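Local coordinates for Alr4995 protein (Nostoc sp., PDB 6LRF), which is a bifunctional enzyme with arginine dihydrolase and ornithine cyclodeaminase activities, probably serving arginine breakdown in a cyanobacterium, at residues B[492-497]-B[637-642]; B[608-613]-B[617-622]. All coordinates share one frame; numbering follows the deposited sequence.

Both interactions belong to the Rossmann-fold region of the chain, and their centres lie about 13 Å apart. Along the chain, strand 491-495 comes first, then the loop 608-613 and helix 613-624 of interaction 2, and finally helix 637-645, so the two halves of interaction 1 enclose interaction 2 in sequence. Helix 637-645 packs on the parallel sheet in interaction 1, while helix 613-624 lies beside it. The two meet directly: H638 ND1 is 2.7 Å from Y620 OH, probably a hydrogen bond, and V642 CG2 packs on the Y620 ring. Both contacts also touch the second subunit, placing this corner of the domain at an interface of the four-chain assembly.

Interaction 1 (B[492-497]-B[637-642]); sequences VVTAGP and LHSIGV
T494 carries the strand's side of this contact, sending its two branches to two different residues of helix 637-645. Its methyl CG2 meets V642 CG2 tip to tip at 3.6 Å, while its hydroxyl OG1 lies 3.3 Å from S639 OG. Threonine suits the place because one beta-branched side chain presents both a greasy and a polar end. Its chi1 of 71° sets OG1 between the backbone N and the carbonyl carbon, which leaves CG2 anti to the carbonyl carbon and directed at the valine. On the helix, S639 and V642 are three residues apart, nearly one turn, and therefore lie on the same flank and can receive both branches.

The compact part is the hydrophobic half. V642 also touches I630 and L521 of the neighbouring strands and L624 of helix 613-624, so its branched side chain is buried on several sides. The polar half is buried as well, and both hydroxyls are hydrogen-bonded to S635 OG, just ahead of the helix; a small serine at 639 lets the helix approach closely, with CA atoms of T494 and S639 6.5 Å apart. Packing is looser toward the start of the helix, where the side chain of H638 comes no closer to the strand than 4.8 Å and packs instead on I600 of the second subunit. L637 and I640, both partly exposed, pack on R601 of that subunit.

Strand 491-495 is flanked by strands 519-523 and 629-633 in a six-stranded parallel sheet of order 3-2-1-4-5-6. A helix laid over a central strand of such a sheet, here directly following strand 629-633, is the alpha/beta layering of the Rossmann fold.

Interaction 2 (B[608-613]-B[617-622]); sequences DTQMDL and QEEYAK
Q610 and E619 join the loop to the helix through their polar ends, crossing at about a right angle. The amide NE2 of Q610 donates to E619 OE2 over 2.9 Å, with an N-H...O angle of 152°. It reaches the syn side of the carboxylate but stands somewhat out of its plane, and the two flat groups are turned 58° against each other. The other end of the same amide is used too: Q610 OE1 accepts the backbone N of D612 at 3.1 Å. One glutamine thus serves as donor to the helix and acceptor for its own loop, which fixes the rotation of the amide. CG of Q610 stands anti to the backbone N, and a bend at chi2 (59°) brings the amide within range of both partners. Replacing Q610 by an alanine would probably leave E619 OE2 and the D612 amide without these partners and the loop freer to move.

D612 is the N-cap of helix 613-624, its OD1 accepting from K615 N and weakly from I614 N, a natural role for an aspartate whose short side chain can fold back on the first turn. In that turn L613 O receives Q617 N at 3.0 Å, an i to i+4 helical bond, and CG of Q617 lies 3.5 Å from the same oxygen. The extended side chain of Q617 carries its amide to the second subunit, with OE1 bonded to R425 there and NE2 to the carbonyls of I600 and D602 of that subunit.

The loop runs beside strand 594-597, Q610 making backbone bonds to L596 and G598. Helix 613-624 rests on that strand through E619 and Y620 at V595, while Q617 and Y620 turn to M645 on helix 637-645.

Interaction 1 (B[492-497]-B[637-642])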
# COMPACT_ATOMS: atom_id res chain seq x y z
N VAL B 492 12.47 -22.10 -15.85
CA VAL B 492 13.37 -21.70 -14.78
C VAL B 492 12.55 -20.98 -13.73
O VAL B 492 11.67 -20.18 -14.05
CB VAL B 492 14.51 -20.80 -15.29
CG1 VAL B 492 15.38 -20.31 -14.14
CG2 VAL B 492 15.37 -21.56 -16.30
N VAL B 493 12.81 -21.29 -12.47
CA VAL B 493 12.11 -20.63 -11.37
C VAL B 493 13.10 -19.84 -10.54
O VAL B 493 14.20 -20.31 -10.24
CB VAL B 493 11.36 -21.67 -10.50
CG1 VAL B 493 10.79 -21.02 -9.27
CG2 VAL B 493 10.24 -22.32 -11.31
N THR B 494 12.72 -18.61 -10.19
CA THR B 494 13.43 -17.85 -9.17
C THR B 494 12.49 -17.79 -7.97
O THR B 494 11.28 -17.71 -8.13
CB THR B 494 13.80 -16.42 -9.63
OG1 THR B 494 12.62 -15.63 -9.73
CG2 THR B 494 14.45 -16.47 -10.99
N ALA B 495 13.02 -17.86 -6.76
CA ALA B 495 12.11 -17.91 -5.62
C ALA B 495 12.73 -17.28 -4.38
O ALA B 495 13.91 -17.45 -4.15
CB ALA B 495 11.71 -19.36 -5.33
N GLY B 496 11.92 -16.57 -3.60
CA GLY B 496 12.39 -15.99 -2.35
C GLY B 496 11.64 -16.58 -1.17
O GLY B 496 10.66 -17.30 -1.35
N PRO B 497 12.10 -16.26 0.06
CA PRO B 497 11.58 -16.86 1.31
C PRO B 497 10.07 -16.72 1.48
O PRO B 497 9.46 -17.60 2.08
CB PRO B 497 12.31 -16.08 2.40
CG PRO B 497 13.52 -15.57 1.76
CD PRO B 497 13.17 -15.29 0.32
N LEU B 637 15.25 -9.00 -5.89
CA LEU B 637 16.56 -8.71 -6.48
C LEU B 637 17.00 -9.77 -7.47
O LEU B 637 17.67 -9.47 -8.45
CB LEU B 637 17.62 -8.58 -5.38
CG LEU B 637 18.78 -7.63 -5.73
CD1 LEU B 637 18.18 -6.28 -6.13
CD2 LEU B 637 19.79 -7.45 -4.59
N HIS B 638 16.64 -11.01 -7.21
CA HIS B 638 17.04 -12.09 -8.11
C HIS B 638 16.23 -12.03 -9.39
O HIS B 638 16.75 -12.34 -10.46
CB HIS B 638 16.88 -13.44 -7.42
CG HIS B 638 17.71 -13.55 -6.18
ND1 HIS B 638 19.00 -14.03 -6.19
CD2 HIS B 638 17.45 -13.18 -4.90
CE1 HIS B 638 19.50 -13.98 -4.96
NE2 HIS B 638 18.58 -13.46 -4.17
N SER B 639 14.98 -11.60 -9.28
CA SER B 639 14.13 -11.51 -10.45
C SER B 639 14.62 -10.41 -11.41
O SER B 639 14.55 -10.57 -12.64
CB SER B 639 12.68 -11.26 -10.03
OG SER B 639 12.16 -12.39 -9.35
N ILE B 640 15.11 -9.31 -10.85
CA ILE B 640 15.61 -8.20 -11.67
C ILE B 640 16.88 -8.62 -12.37
O ILE B 640 17.06 -8.37 -13.57
CB ILE B 640 15.87 -6.93 -10.84
CG1 ILE B 640 14.55 -6.37 -10.30
CG2 ILE B 640 16.57 -5.86 -11.69
CD1 ILE B 640 14.74 -5.19 -9.34
N GLY B 641 17.76 -9.29 -11.63
CA GLY B 641 19.01 -9.78 -12.18
C GLY B 641 18.79 -10.78 -13.31
O GLY B 641 19.40 -10.68 -14.38
N VAL B 642 17.90 -11.73 -13.06
CA VAL B 642 17.46 -12.65 -14.10
C VAL B 642 16.85 -11.89 -15.29
O VAL B 642 17.13 -12.19 -16.44
CB VAL B 642 16.43 -13.64 -13.54
CG1 VAL B 642 15.70 -14.34 -14.65
CG2 VAL B 642 17.12 -14.65 -12.63

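Interaction 2 (B[608-613]-B[617-622])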
# COMPACT_ATOMS: atom_id res chain seq x y z
N ASP B 608 26.59 -24.04 0.13
CA ASP B 608 26.19 -24.02 -1.28
C ASP B 608 26.13 -22.60 -1.86
O ASP B 608 26.18 -22.42 -3.08
CB ASP B 608 24.82 -24.68 -1.45
CG ASP B 608 24.84 -26.18 -1.10
OD1 ASP B 608 24.91 -26.52 0.11
OD2 ASP B 608 24.78 -27.01 -2.03
N THR B 609 25.98 -21.61 -0.99
CA THR B 609 25.73 -20.24 -1.43
C THR B 609 26.99 -19.63 -2.07
O THR B 609 28.08 -19.65 -1.49
CB THR B 609 25.24 -19.37 -0.26
OG1 THR B 609 24.02 -19.94 0.24
CG2 THR B 609 24.93 -17.93 -0.72
N GLN B 610 26.83 -19.12 -3.29
CA GLN B 610 27.92 -18.53 -4.04
C GLN B 610 28.13 -17.05 -3.64
O GLN B 610 27.35 -16.17 -4.02
CB GLN B 610 27.64 -18.67 -5.55
CG GLN B 610 28.71 -18.07 -6.46
CD GLN B 610 30.08 -18.67 -6.23
OE1 GLN B 610 30.86 -18.19 -5.39
NE2 GLN B 610 30.38 -19.75 -6.97
N MSE B 611 29.17 -16.80 -2.85
CA MSE B 611 29.46 -15.46 -2.34
C MSE B 611 30.34 -14.65 -3.29
O MSE B 611 30.60 -13.47 -3.05
CB MSE B 611 30.13 -15.55 -0.96
CG MSE B 611 29.29 -16.26 0.12
SE MSE B 611 27.57 -15.40 0.48
CE MSE B 611 28.09 -14.03 1.77
N ASP B 612 30.85 -15.29 -4.34
CA ASP B 612 31.56 -14.56 -5.40
C ASP B 612 30.53 -14.19 -6.44
O ASP B 612 30.10 -15.02 -7.24
CB ASP B 612 32.69 -15.39 -6.00
CG ASP B 612 33.39 -14.72 -7.22
OD1 ASP B 612 32.83 -13.78 -7.84
OD2 ASP B 612 34.50 -15.16 -7.57
N LEU B 613 30.14 -12.92 -6.47
CA LEU B 613 29.01 -12.56 -7.32
C LEU B 613 29.31 -12.49 -8.82
O LEU B 613 28.38 -12.49 -9.62
CB LEU B 613 28.42 -11.24 -6.85
CG LEU B 613 27.64 -11.39 -5.54
CD1 LEU B 613 27.35 -10.00 -5.06
CD2 LEU B 613 26.33 -12.19 -5.73
N GLN B 617 26.76 -14.53 -11.18
CA GLN B 617 26.08 -14.02 -12.37
C GLN B 617 26.33 -14.94 -13.56
O GLN B 617 25.45 -15.16 -14.40
CB GLN B 617 26.54 -12.59 -12.69
CG GLN B 617 25.88 -11.54 -11.80
CD GLN B 617 26.33 -10.11 -12.12
OE1 GLN B 617 27.30 -9.90 -12.85
NE2 GLN B 617 25.62 -9.14 -11.56
N GLU B 618 27.53 -15.48 -13.63
CA GLU B 618 27.88 -16.43 -14.68
C GLU B 618 27.07 -17.72 -14.58
O GLU B 618 26.61 -18.26 -15.59
CB GLU B 618 29.37 -16.75 -14.62
CG GLU B 618 29.78 -17.90 -15.52
CD GLU B 618 31.16 -18.46 -15.19
OE1 GLU B 618 31.50 -18.57 -13.99
OE2 GLU B 618 31.90 -18.79 -16.15
N GLU B 619 26.89 -18.21 -13.36
CA GLU B 619 26.12 -19.44 -13.14
C GLU B 619 24.64 -19.22 -13.44
O GLU B 619 23.99 -20.11 -14.01
CB GLU B 619 26.31 -19.93 -11.69
CG GLU B 619 27.74 -20.41 -11.39
CD GLU B 619 28.01 -20.55 -9.89
OE1 GLU B 619 27.04 -20.62 -9.11
OE2 GLU B 619 29.20 -20.61 -9.49
N TYR B 620 24.10 -18.06 -13.05
CA TYR B 620 22.72 -17.70 -13.42
C TYR B 620 22.56 -17.71 -14.95
O TYR B 620 21.64 -18.31 -15.49
CB TYR B 620 22.33 -16.33 -12.87
CG TYR B 620 21.70 -16.30 -11.48
CD1 TYR B 620 22.17 -17.13 -10.44
CD2 TYR B 620 20.67 -15.42 -11.20
CE1 TYR B 620 21.58 -17.10 -9.16
CE2 TYR B 620 20.08 -15.37 -9.93
CZ TYR B 620 20.54 -16.21 -8.92
OH TYR B 620 19.93 -16.15 -7.68
N ALA B 621 23.46 -17.00 -15.62
CA ALA B 621 23.39 -16.81 -17.06
C ALA B 621 23.44 -18.16 -17.77
O ALA B 621 22.75 -18.37 -18.75
CB ALA B 621 24.51 -15.91 -17.55
N LYS B 622 24.25 -19.07 -17.24
CA LYS B 622 24.38 -20.40 -17.83
C LYS B 622 23.07 -21.18 -17.74
O LYS B 622 22.60 -21.77 -18.72
CB LYS B 622 25.51 -21.18 -17.17
CG LYS B 622 25.75 -22.54 -17.81
CD LYS B 622 26.91 -23.27 -17.14
CE LYS B 622 26.58 -23.69 -15.71
NZ LYS B 622 25.54 -24.78 -15.66